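Local coordinates for putative extracellular solute-binding protein (Bordetella bronchiseptica, PDB 4P56), which binds mandelate and probably serves as the periplasmic receptor of a TRAP transporter, at residues Gly75-Val80 and Thr88-Ala93; Trp122-Lys127 and Ala330-Glu335; Tyr144-Gly149 and Phe208-Ser213; Ile223-Glu228 and Glu289-Lys294. All blocks are in the same frame, centred on the assembly; numbering follows the deposited sequence.

Interaction 1: residues Gly75-Val80 and Thr88-Ala93; sequences GHFDAV and TFVSHA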
# COMPACT_ATOMS: atom_id res chain seq x y z
N GLY A 75 4.95 4.36 13.98
CA GLY A 75 5.96 5.26 14.50
C GLY A 75 7.06 5.63 13.53
O GLY A 75 7.87 6.53 13.78
N HIS A 76 7.11 4.95 12.40
CA HIS A 76 8.17 5.18 11.44
C HIS A 76 8.13 6.58 10.79
O HIS A 76 9.16 7.09 10.40
CB HIS A 76 8.22 4.06 10.39
CG HIS A 76 9.05 2.88 10.80
ND1 HIS A 76 8.65 1.99 11.77
CD2 HIS A 76 10.28 2.46 10.39
CE1 HIS A 76 9.58 1.06 11.93
NE2 HIS A 76 10.59 1.33 11.12
N PHE A 77 6.97 7.21 10.70
CA PHE A 77 6.93 8.54 10.10
C PHE A 77 7.69 9.52 11.02
O PHE A 77 8.59 10.25 10.58
CB PHE A 77 5.48 9.01 9.91
CG PHE A 77 5.39 10.30 9.14
CD1 PHE A 77 5.67 11.49 9.73
CD2 PHE A 77 5.02 10.29 7.80
CE1 PHE A 77 5.63 12.68 9.02
CE2 PHE A 77 4.95 11.51 7.07
CZ PHE A 77 5.26 12.68 7.68
N ASP A 78 7.31 9.53 12.29
CA ASP A 78 8.00 10.38 13.26
C ASP A 78 9.49 10.02 13.43
O ASP A 78 10.31 10.91 13.68
CB ASP A 78 7.30 10.33 14.62
CG ASP A 78 5.97 11.09 14.62
OD1 ASP A 78 5.82 12.01 13.80
OD2 ASP A 78 5.07 10.74 15.41
N ALA A 79 9.84 8.75 13.31
CA ALA A 79 11.26 8.35 13.40
C ALA A 79 12.05 9.13 12.36
O ALA A 79 13.15 9.63 12.65
CB ALA A 79 11.44 6.88 13.21
N VAL A 80 11.49 9.26 11.16
CA VAL A 80 12.17 10.04 10.12
C VAL A 80 12.16 11.54 10.43
O VAL A 80 13.21 12.21 10.38
CB VAL A 80 11.60 9.71 8.70
CG1 VAL A 80 12.09 10.70 7.66
CG2 VAL A 80 12.00 8.32 8.32
N THR A 88 12.57 5.83 5.38
CA THR A 88 11.72 4.69 5.61
C THR A 88 10.56 4.66 4.63
O THR A 88 10.45 5.53 3.78
CB THR A 88 11.15 4.66 7.04
OG1 THR A 88 10.69 3.35 7.32
CG2 THR A 88 10.01 5.63 7.17
N PHE A 89 9.70 3.65 4.78
CA PHE A 89 8.40 3.63 4.10
C PHE A 89 7.28 3.59 5.13
O PHE A 89 7.44 3.01 6.21
CB PHE A 89 8.29 2.43 3.16
CG PHE A 89 8.48 1.12 3.85
CD1 PHE A 89 9.74 0.64 4.15
CD2 PHE A 89 7.38 0.35 4.20
CE1 PHE A 89 9.93 -0.58 4.81
CE2 PHE A 89 7.56 -0.88 4.86
CZ PHE A 89 8.82 -1.34 5.14
N VAL A 90 6.15 4.21 4.80
CA VAL A 90 5.04 4.26 5.74
C VAL A 90 3.78 3.92 4.98
O VAL A 90 3.65 4.27 3.81
CB VAL A 90 4.88 5.67 6.38
CG1 VAL A 90 6.06 6.00 7.27
CG2 VAL A 90 4.70 6.74 5.32
N SER A 91 2.84 3.25 5.65
CA SER A 91 1.57 2.97 5.02
C SER A 91 0.58 4.09 5.32
O SER A 91 0.37 4.44 6.45
CB SER A 91 0.96 1.65 5.50
OG SER A 91 -0.38 1.58 5.01
N HIS A 92 -0.06 4.58 4.27
CA HIS A 92 -1.03 5.64 4.40
C HIS A 92 -2.24 5.20 5.20
O HIS A 92 -2.93 6.03 5.78
CB HIS A 92 -1.43 6.12 3.02
CG HIS A 92 -0.36 6.93 2.41
ND1 HIS A 92 0.04 6.80 1.09
CD2 HIS A 92 0.40 7.92 2.93
CE1 HIS A 92 1.02 7.64 0.84
NE2 HIS A 92 1.25 8.34 1.94
N ALA A 93 -2.45 3.90 5.27
CA ALA A 93 -3.52 3.35 6.09
C ALA A 93 -3.29 3.49 7.61
O ALA A 93 -4.22 3.37 8.39
CB ALA A 93 -3.73 1.84 5.74
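This is a buried helix-on-strand contact, in which His76, Phe77 and Val80 of the short helix 76-81 pack on Thr88 and Val90 at one side of the edge strand 87-91. The short axes run roughly antiparallel, 144° between their directions and 8.3 Å apart at closest approach. Thr88 is the residue where most of the touching converges. Its OG1 lies anti to the backbone N (chi1 -162°), which carries it to His76, and the other branch, CG2, meets the helix too. OG1 comes within 3.2 Å of His76 CD2, approaching the ring obliquely, with the two side chains at about right angles. That is a carbon contact, because the polar ends are used otherwise: Thr88 OG1 bonds to Ser32 O, His76 NE2 to Ser32 OG, and His76 ND1 to Asn72 O. Held at both ring nitrogens, the imidazole has its rotation fixed. CG2 of Thr88 sits 3.5 Å from Val80 CG2 and 3.6 Å from His76 O. Further along the strand, Val90 divides its branches: CG1 rests 3.7 Å from Phe77 N and 4.0 Å from Phe77 CB, while CG2 lies at the edge of the Phe77 ring. Beyond the pair, Val80 and Thr88 both touch Ile241 of the neighbouring strand 237-242, and Phe89, its CB turned away from helix 76-81, packs against Trp34, helix 40-56 and Tyr144 of strand 139-145.

Interaction 2: residues Trp122-Lys127 and Ala330-Glu335; sequences WDTYEK and ASFRAE
Ser331 OG is gripped by two waters, and both lead across to helix 114-129. The first lies 2.7 Å from Ser331 OG and donates to Thr124 OG1 at 2.7 Å and to Glu335 OE1 at 2.8 Å, so three side chains share one bridging molecule. The second, 2.6 Å from Ser331 OG, accepts from Lys127 NZ at the end of a fully extended lysine chain. Thr124 turns OG1 anti to its carbonyl carbon (chi1 -63°). From there the oxygen also bonds to Ala120 O one turn back and presses on Phe332, 3.3 Å from CB and in plane with the edge of the ring. Phe332 itself leads on to Phe104, which it meets edge-to-face. Beside Thr124, Asp123 brings its carboxylate nearly coplanar with that of Glu335, one turn on from Ser331, with Asp123 OD2 and Glu335 OE2 2.5 Å apart. At that separation one of the acids probably holds a proton. Arg264 forms a salt bridge with Asp123 OD2, which should also ease the crowding of acid groups. The whole is an antiparallel helix pair, axes 9.3 Å apart at 155°, with a solvent-bridged polar side and an aromatic inner one, by which the last helix, 325-340, is laid along helix 114-129.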
# COMPACT_ATOMS: atom_id res chain seq x y z
N TRP A 122 1.31 7.90 -8.02
CA TRP A 122 2.37 8.89 -7.88
C TRP A 122 2.20 10.04 -8.87
O TRP A 122 2.33 11.20 -8.49
CB TRP A 122 3.77 8.29 -8.04
CG TRP A 122 4.76 9.41 -8.16
CD1 TRP A 122 5.42 9.80 -9.28
CD2 TRP A 122 5.13 10.33 -7.13
NE1 TRP A 122 6.19 10.91 -9.01
CE2 TRP A 122 6.02 11.26 -7.69
CE3 TRP A 122 4.77 10.46 -5.77
CZ2 TRP A 122 6.58 12.30 -6.95
CZ3 TRP A 122 5.30 11.50 -5.04
CH2 TRP A 122 6.21 12.41 -5.62
N ASP A 123 1.95 9.74 -10.13
CA ASP A 123 1.88 10.79 -11.13
C ASP A 123 0.77 11.76 -10.72
O ASP A 123 0.91 12.98 -10.85
CB ASP A 123 1.64 10.23 -12.53
CG ASP A 123 2.91 9.64 -13.18
OD1 ASP A 123 4.02 9.87 -12.67
OD2 ASP A 123 2.80 8.94 -14.22
N THR A 124 -0.33 11.23 -10.20
CA THR A 124 -1.49 12.07 -9.86
C THR A 124 -1.13 12.91 -8.62
O THR A 124 -1.40 14.13 -8.59
CB THR A 124 -2.71 11.19 -9.58
OG1 THR A 124 -3.07 10.45 -10.77
CG2 THR A 124 -3.89 12.02 -9.12
N TYR A 125 -0.55 12.26 -7.62
CA TYR A 125 -0.18 12.90 -6.35
C TYR A 125 0.82 14.03 -6.60
O TYR A 125 0.67 15.14 -6.11
CB TYR A 125 0.40 11.88 -5.34
CG TYR A 125 0.22 12.33 -3.88
CD1 TYR A 125 1.14 13.14 -3.27
CD2 TYR A 125 -0.93 12.00 -3.17
CE1 TYR A 125 0.97 13.59 -1.95
CE2 TYR A 125 -1.12 12.45 -1.86
CZ TYR A 125 -0.16 13.24 -1.26
OH TYR A 125 -0.36 13.69 0.04
N GLU A 126 1.84 13.73 -7.38
CA GLU A 126 2.85 14.72 -7.74
C GLU A 126 2.24 15.92 -8.48
O GLU A 126 2.54 17.06 -8.16
CB GLU A 126 3.89 14.04 -8.63
CG GLU A 126 4.83 15.02 -9.27
CD GLU A 126 5.85 14.34 -10.14
OE1 GLU A 126 5.47 13.76 -11.19
OE2 GLU A 126 7.03 14.37 -9.74
N LYS A 127 1.40 15.66 -9.47
CA LYS A 127 0.84 16.75 -10.28
C LYS A 127 -0.19 17.61 -9.53
O LYS A 127 -0.24 18.81 -9.72
CB LYS A 127 0.20 16.19 -11.56
CG LYS A 127 -0.49 17.27 -12.42
CD LYS A 127 -0.75 16.71 -13.79
CE LYS A 127 -1.20 17.75 -14.80
NZ LYS A 127 -1.45 17.05 -16.10
N ALA A 330 -9.93 12.28 -12.53
CA ALA A 330 -10.02 12.01 -13.95
C ALA A 330 -8.65 11.63 -14.52
O ALA A 330 -8.53 10.75 -15.36
CB ALA A 330 -10.59 13.22 -14.67
N SER A 331 -7.61 12.30 -14.05
CA SER A 331 -6.28 12.04 -14.52
C SER A 331 -5.82 10.64 -14.11
O SER A 331 -5.28 9.87 -14.92
CB SER A 331 -5.34 13.08 -13.93
OG SER A 331 -4.02 12.92 -14.43
N PHE A 332 -6.02 10.32 -12.84
CA PHE A 332 -5.66 9.00 -12.34
C PHE A 332 -6.39 7.91 -13.15
O PHE A 332 -5.78 6.93 -13.52
CB PHE A 332 -5.98 8.86 -10.87
CG PHE A 332 -5.88 7.44 -10.37
CD1 PHE A 332 -4.64 6.88 -10.04
CD2 PHE A 332 -7.02 6.68 -10.19
CE1 PHE A 332 -4.55 5.58 -9.56
CE2 PHE A 332 -6.93 5.36 -9.70
CZ PHE A 332 -5.70 4.83 -9.39
N ARG A 333 -7.69 8.08 -13.39
CA ARG A 333 -8.47 7.03 -14.05
C ARG A 333 -8.04 6.84 -15.46
O ARG A 333 -8.02 5.70 -15.96
CB ARG A 333 -9.97 7.34 -14.00
CG ARG A 333 -10.49 7.12 -12.61
CD ARG A 333 -11.88 7.64 -12.38
NE ARG A 333 -12.29 7.11 -11.09
CZ ARG A 333 -13.38 7.45 -10.43
NH1 ARG A 333 -14.23 8.35 -10.94
NH2 ARG A 333 -13.62 6.87 -9.26
N ALA A 334 -7.73 7.94 -16.13
CA ALA A 334 -7.33 7.86 -17.53
C ALA A 334 -5.99 7.15 -17.60
O ALA A 334 -5.76 6.29 -18.45
CB ALA A 334 -7.23 9.22 -18.14
N GLU A 335 -5.11 7.50 -16.68
CA GLU A 335 -3.76 6.97 -16.73
C GLU A 335 -3.70 5.47 -16.37
O GLU A 335 -2.99 4.70 -17.02
CB GLU A 335 -2.84 7.77 -15.82
CG GLU A 335 -1.41 7.26 -15.84
CD GLU A 335 -0.47 8.13 -15.03
OE1 GLU A 335 -0.93 9.16 -14.48
OE2 GLU A 335 0.73 7.77 -14.96
O HOH W 1 -2.29 11.23 -13.22
O HOH W 2 -3.24 14.86 -16.05

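Interaction 3: residues Tyr144-Gly149 and Phe208-Ser213; sequences YAHGPG and FFPAES. With RMN ((R)-mandelic acid), chain D.
The mandelate pocket is the setting: His146 and Pro210 meet beside the ligand, where the link leaving strand 139-145 passes the end of strand 206-210. Pro210 lays its ring over one face of the His146 imidazole in a CH-pi contact, CG being 3.8 Å from the ring centroid and only 9° off the normal. With CG placed between the backbone N and the carbonyl carbon (chi1 67°), the imidazole leans over the following peptide, where ND1 donates to Gly147 O at 2.7 Å, nearly in the ring plane. Covered by the proline on one face and held by that bond, the ring presents its far edge to the ligand, where NE2 is 3.4 Å from O8 of (R)-mandelic acid. Phe209 and Ser213 reach the ligand from another side. Phe209 CE1 stands 3.6 Å from the carboxylate atom O11, and Ser213 OG is 3.5 Å from C5 of the phenyl ring while it donates to Glu212 OE1 from above the carboxylate plane. Tyr94, Arg170 and Asp236 supply hydrogen bonds to the ligand. Pro210 CA also makes a CA-H...O contact of 3.6 Å with Pro148 O. A water donates to that carbonyl at 2.7 Å and accepts from Ala211 N, tying the link to the first turn of helix 211-216. Residues 146-148 thus run between strand 139-145 of the three-stranded sheet and strand 149-153 of the six-stranded one, with helix 263-285 lying against Tyr144, Ala211 and Glu212.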
# COMPACT_ATOMS: atom_id res chain seq x y z
N TYR A 144 3.93 4.39 -3.76
CA TYR A 144 3.60 3.21 -4.52
C TYR A 144 2.35 2.59 -3.88
O TYR A 144 1.91 2.99 -2.82
CB TYR A 144 4.78 2.19 -4.54
CG TYR A 144 5.24 1.70 -3.17
CD1 TYR A 144 4.53 0.74 -2.48
CD2 TYR A 144 6.36 2.21 -2.57
CE1 TYR A 144 4.94 0.30 -1.24
CE2 TYR A 144 6.78 1.78 -1.32
CZ TYR A 144 6.06 0.83 -0.66
OH TYR A 144 6.46 0.40 0.59
N ALA A 145 1.80 1.58 -4.55
CA ALA A 145 0.61 0.89 -4.05
C ALA A 145 0.86 -0.59 -4.20
O ALA A 145 1.65 -0.98 -5.07
CB ALA A 145 -0.59 1.28 -4.85
N HIS A 146 0.21 -1.42 -3.39
CA HIS A 146 0.29 -2.84 -3.63
C HIS A 146 -0.77 -3.29 -4.64
O HIS A 146 -1.48 -2.46 -5.23
CB HIS A 146 0.28 -3.65 -2.31
CG HIS A 146 -1.00 -3.63 -1.50
ND1 HIS A 146 -2.23 -4.01 -2.00
CD2 HIS A 146 -1.19 -3.42 -0.18
CE1 HIS A 146 -3.13 -3.97 -1.04
NE2 HIS A 146 -2.53 -3.61 0.09
N GLY A 147 -0.88 -4.59 -4.85
CA GLY A 147 -1.78 -5.10 -5.85
C GLY A 147 -3.21 -5.17 -5.37
O GLY A 147 -3.54 -4.64 -4.31
N PRO A 148 -4.07 -5.80 -6.17
CA PRO A 148 -5.49 -5.95 -5.85
C PRO A 148 -5.67 -6.61 -4.50
O PRO A 148 -5.07 -7.66 -4.24
CB PRO A 148 -6.00 -6.90 -6.94
CG PRO A 148 -5.01 -6.87 -8.02
CD PRO A 148 -3.71 -6.39 -7.47
N GLY A 149 -6.49 -6.00 -3.65
CA GLY A 149 -6.79 -6.55 -2.34
C GLY A 149 -7.75 -7.72 -2.46
O GLY A 149 -8.65 -7.75 -3.32
N PHE A 208 -7.76 -8.62 5.09
CA PHE A 208 -7.73 -7.99 3.77
C PHE A 208 -6.24 -7.82 3.48
O PHE A 208 -5.54 -7.11 4.21
CB PHE A 208 -8.45 -6.61 3.77
CG PHE A 208 -9.97 -6.68 3.67
CD1 PHE A 208 -10.64 -7.87 3.67
CD2 PHE A 208 -10.73 -5.49 3.58
CE1 PHE A 208 -12.02 -7.91 3.58
CE2 PHE A 208 -12.09 -5.52 3.49
CZ PHE A 208 -12.74 -6.74 3.49
N PHE A 209 -5.75 -8.53 2.47
CA PHE A 209 -4.35 -8.44 2.04
C PHE A 209 -4.30 -8.63 0.52
O PHE A 209 -5.24 -9.20 -0.06
CB PHE A 209 -3.56 -9.59 2.64
CG PHE A 209 -2.70 -9.23 3.83
CD1 PHE A 209 -2.24 -7.95 4.04
CD2 PHE A 209 -2.30 -10.23 4.69
CE1 PHE A 209 -1.41 -7.66 5.11
CE2 PHE A 209 -1.47 -9.94 5.78
CZ PHE A 209 -1.03 -8.65 5.98
N PRO A 210 -3.21 -8.18 -0.12
CA PRO A 210 -2.96 -8.60 -1.50
C PRO A 210 -2.45 -10.04 -1.50
O PRO A 210 -2.16 -10.59 -0.43
CB PRO A 210 -1.87 -7.65 -1.96
CG PRO A 210 -1.06 -7.42 -0.72
CD PRO A 210 -2.06 -7.43 0.43
N ALA A 211 -2.39 -10.66 -2.66
CA ALA A 211 -2.05 -12.07 -2.74
C ALA A 211 -0.73 -12.45 -2.05
O ALA A 211 -0.65 -13.44 -1.38
CB ALA A 211 -2.00 -12.49 -4.17
N GLU A 212 0.32 -11.65 -2.25
CA GLU A 212 1.66 -12.03 -1.80
C GLU A 212 1.71 -12.23 -0.29
O GLU A 212 2.47 -13.06 0.22
CB GLU A 212 2.71 -10.98 -2.25
CG GLU A 212 2.67 -9.63 -1.50
CD GLU A 212 3.36 -9.71 -0.11
OE1 GLU A 212 2.96 -8.95 0.79
OE2 GLU A 212 4.25 -10.55 0.07
N SER A 213 0.88 -11.47 0.41
CA SER A 213 0.90 -11.40 1.84
C SER A 213 0.43 -12.71 2.47
O SER A 213 0.91 -13.07 3.53
CB SER A 213 -0.01 -10.26 2.31
OG SER A 213 0.38 -9.03 1.68
C1 RMN D . 0.24 -3.81 3.94
C2 RMN D . 1.53 -3.59 4.40
C3 RMN D . 2.56 -4.45 4.06
C4 RMN D . 2.30 -5.57 3.28
C5 RMN D . 1.01 -5.80 2.83
C6 RMN D . -0.01 -4.92 3.15
C7 RMN D . -0.88 -2.88 4.32
C10 RMN D . -1.74 -3.57 5.34
O8 RMN D . -1.72 -2.58 3.27
O11 RMN D . -2.74 -4.30 5.01
O12 RMN D . -1.43 -3.47 6.57
O HOH W 3 -3.07 -9.18 -5.18

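Interaction 4: residues Ile223-Glu228 and Glu289-Lys294; sequences IRHATE and EIELVK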
# COMPACT_ATOMS: atom_id res chain seq x y z
N ILE A 223 -5.45 -19.73 6.63
CA ILE A 223 -6.46 -19.25 5.69
C ILE A 223 -6.90 -20.40 4.77
O ILE A 223 -6.07 -21.04 4.14
CB ILE A 223 -5.90 -18.10 4.84
CG1 ILE A 223 -5.58 -16.87 5.70
CG2 ILE A 223 -6.85 -17.72 3.70
CD1 ILE A 223 -6.78 -16.24 6.40
N ARG A 224 -8.20 -20.65 4.70
CA ARG A 224 -8.75 -21.67 3.80
C ARG A 224 -9.69 -21.12 2.72
O ARG A 224 -10.24 -21.89 1.93
CB ARG A 224 -9.51 -22.75 4.58
CG ARG A 224 -8.74 -23.37 5.72
CD ARG A 224 -7.48 -24.08 5.26
NE ARG A 224 -7.74 -25.03 4.19
CZ ARG A 224 -7.96 -26.34 4.35
NH1 ARG A 224 -7.95 -26.92 5.55
NH2 ARG A 224 -8.18 -27.09 3.27
N HIS A 225 -9.89 -19.80 2.69
CA HIS A 225 -10.88 -19.21 1.80
C HIS A 225 -10.38 -17.87 1.29
O HIS A 225 -9.75 -17.11 2.03
CB HIS A 225 -12.20 -19.00 2.54
CG HIS A 225 -12.79 -20.27 3.09
ND1 HIS A 225 -13.64 -21.07 2.37
CD2 HIS A 225 -12.65 -20.86 4.30
CE1 HIS A 225 -14.00 -22.11 3.11
NE2 HIS A 225 -13.40 -22.01 4.28
N ALA A 226 -10.61 -17.61 0.02
CA ALA A 226 -10.24 -16.33 -0.57
C ALA A 226 -11.25 -15.94 -1.64
O ALA A 226 -11.61 -16.79 -2.48
CB ALA A 226 -8.84 -16.41 -1.20
N THR A 227 -11.64 -14.67 -1.65
CA THR A 227 -12.51 -14.14 -2.71
C THR A 227 -11.81 -12.98 -3.38
O THR A 227 -11.42 -12.03 -2.73
CB THR A 227 -13.87 -13.70 -2.17
OG1 THR A 227 -14.52 -14.85 -1.60
CG2 THR A 227 -14.74 -13.11 -3.30
N GLU A 228 -11.62 -13.12 -4.68
CA GLU A 228 -10.95 -12.10 -5.46
C GLU A 228 -11.99 -11.29 -6.19
O GLU A 228 -13.07 -11.78 -6.49
CB GLU A 228 -10.01 -12.74 -6.47
CG GLU A 228 -8.88 -13.54 -5.87
CD GLU A 228 -7.96 -14.04 -6.95
OE1 GLU A 228 -8.20 -15.16 -7.43
OE2 GLU A 228 -7.05 -13.29 -7.36
N GLU A 289 -5.93 -26.17 -1.58
CA GLU A 289 -6.20 -26.21 -0.15
C GLU A 289 -7.03 -25.00 0.27
O GLU A 289 -7.75 -25.02 1.26
CB GLU A 289 -4.89 -26.36 0.63
CG GLU A 289 -3.94 -27.38 -0.06
CD GLU A 289 -3.13 -28.25 0.89
OE1 GLU A 289 -3.38 -28.21 2.11
OE2 GLU A 289 -2.25 -28.99 0.40
N ILE A 290 -6.94 -23.94 -0.51
CA ILE A 290 -7.78 -22.78 -0.32
C ILE A 290 -8.97 -22.90 -1.25
O ILE A 290 -8.79 -23.26 -2.41
CB ILE A 290 -7.02 -21.51 -0.69
CG1 ILE A 290 -5.92 -21.27 0.34
CG2 ILE A 290 -7.94 -20.31 -0.73
CD1 ILE A 290 -4.93 -20.19 -0.09
N GLU A 291 -10.17 -22.61 -0.75
CA GLU A 291 -11.33 -22.51 -1.63
C GLU A 291 -11.36 -21.13 -2.25
O GLU A 291 -11.65 -20.12 -1.61
CB GLU A 291 -12.64 -22.77 -0.89
CG GLU A 291 -13.85 -22.73 -1.83
CD GLU A 291 -15.19 -22.86 -1.13
OE1 GLU A 291 -15.22 -23.01 0.11
OE2 GLU A 291 -16.22 -22.84 -1.84
N LEU A 292 -11.08 -21.09 -3.55
CA LEU A 292 -10.85 -19.83 -4.23
C LEU A 292 -12.12 -19.38 -4.97
O LEU A 292 -12.63 -20.09 -5.83
CB LEU A 292 -9.71 -20.02 -5.21
CG LEU A 292 -9.29 -18.78 -5.98
CD1 LEU A 292 -8.84 -17.66 -5.04
CD2 LEU A 292 -8.17 -19.12 -6.98
N VAL A 293 -12.60 -18.19 -4.65
CA VAL A 293 -13.83 -17.67 -5.25
C VAL A 293 -13.51 -16.46 -6.11
O VAL A 293 -12.65 -15.64 -5.75
CB VAL A 293 -14.84 -17.28 -4.14
CG1 VAL A 293 -16.10 -16.65 -4.73
CG2 VAL A 293 -15.20 -18.48 -3.32
N LYS A 294 -14.15 -16.37 -7.27
CA LYS A 294 -14.17 -15.13 -8.04
C LYS A 294 -15.50 -14.46 -7.74
O LYS A 294 -16.56 -15.04 -8.00
CB LYS A 294 -14.03 -15.38 -9.54
CG LYS A 294 -14.06 -14.09 -10.37
CD LYS A 294 -13.61 -14.36 -11.81
CE LYS A 294 -13.60 -13.11 -12.70
NZ LYS A 294 -14.95 -12.74 -13.22
O HOH W 4 -11.10 -24.86 1.84
O HOH W 5 -14.09 -19.65 -0.18
O HOH W 6 -10.55 -16.05 -7.74
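Strands 225-228 and 291-294 run parallel, with 17° between their axes and His225 to Glu228 in register with Glu291 to Lys294. Four backbone bonds of 2.8 to 3.2 Å make the ladder: Glu291 N to Arg224 O, Ala226 N to Glu291 O, Val293 N to Ala226 O and Glu228 N to Val293 O. Just ahead of it Arg224, bent at chi2 and chi3, curls its guanidinium back so that NE and NH2 both donate to Glu289 O, each at 2.9 Å and with the oxygen in the guanidinium plane. On one side of the sheet Thr227 and Val293 lie side by side, Thr227 OG1 3.5 Å from Val293 CB and bonded to Val158 O. Glu291 OE1 comes to the edge of the His225 ring, the planes 54° apart, and a water joins His225 ND1 to Glu291 O. On the other side the apolar contacts centre on Ala226, whose CB touches both Ile290 CG2 and Leu292 CD1, each 4.0 Å away. Beyond them, Glu228 sends OE2 to Arg282 in a salt bridge. Across the strand, Arg224 and His225 form a classic beta bulge opposite Thr153. The chemistry implies an outermost strand held mainly by main-chain bonds, with its start fastened by a charged side chain on a neutral carbonyl.

How the interactions relate
Interactions 1 and 3 sit on the three-stranded sheet, as parts of its outer strands 87-91 and 139-145; their centres are 18 Å apart and they touch where Phe89 meets Tyr144. Interactions 3 and 4 share the six-stranded sheet, 15 Å apart between centres, and helix 211-216 leads from one towards the other. Interaction 2 lies about 20 Å from interaction 3 between centres, and its two helices bracket interactions 3 and 4 in sequence, whereas interaction 1 is closed before it begins. Interactions 1 and 4, 32 Å apart between centres, lie on opposite sides of the chain's centre. Interaction 3 thus joins two sheets at the ligand, consistent with the two-domain build of periplasmic binding proteins.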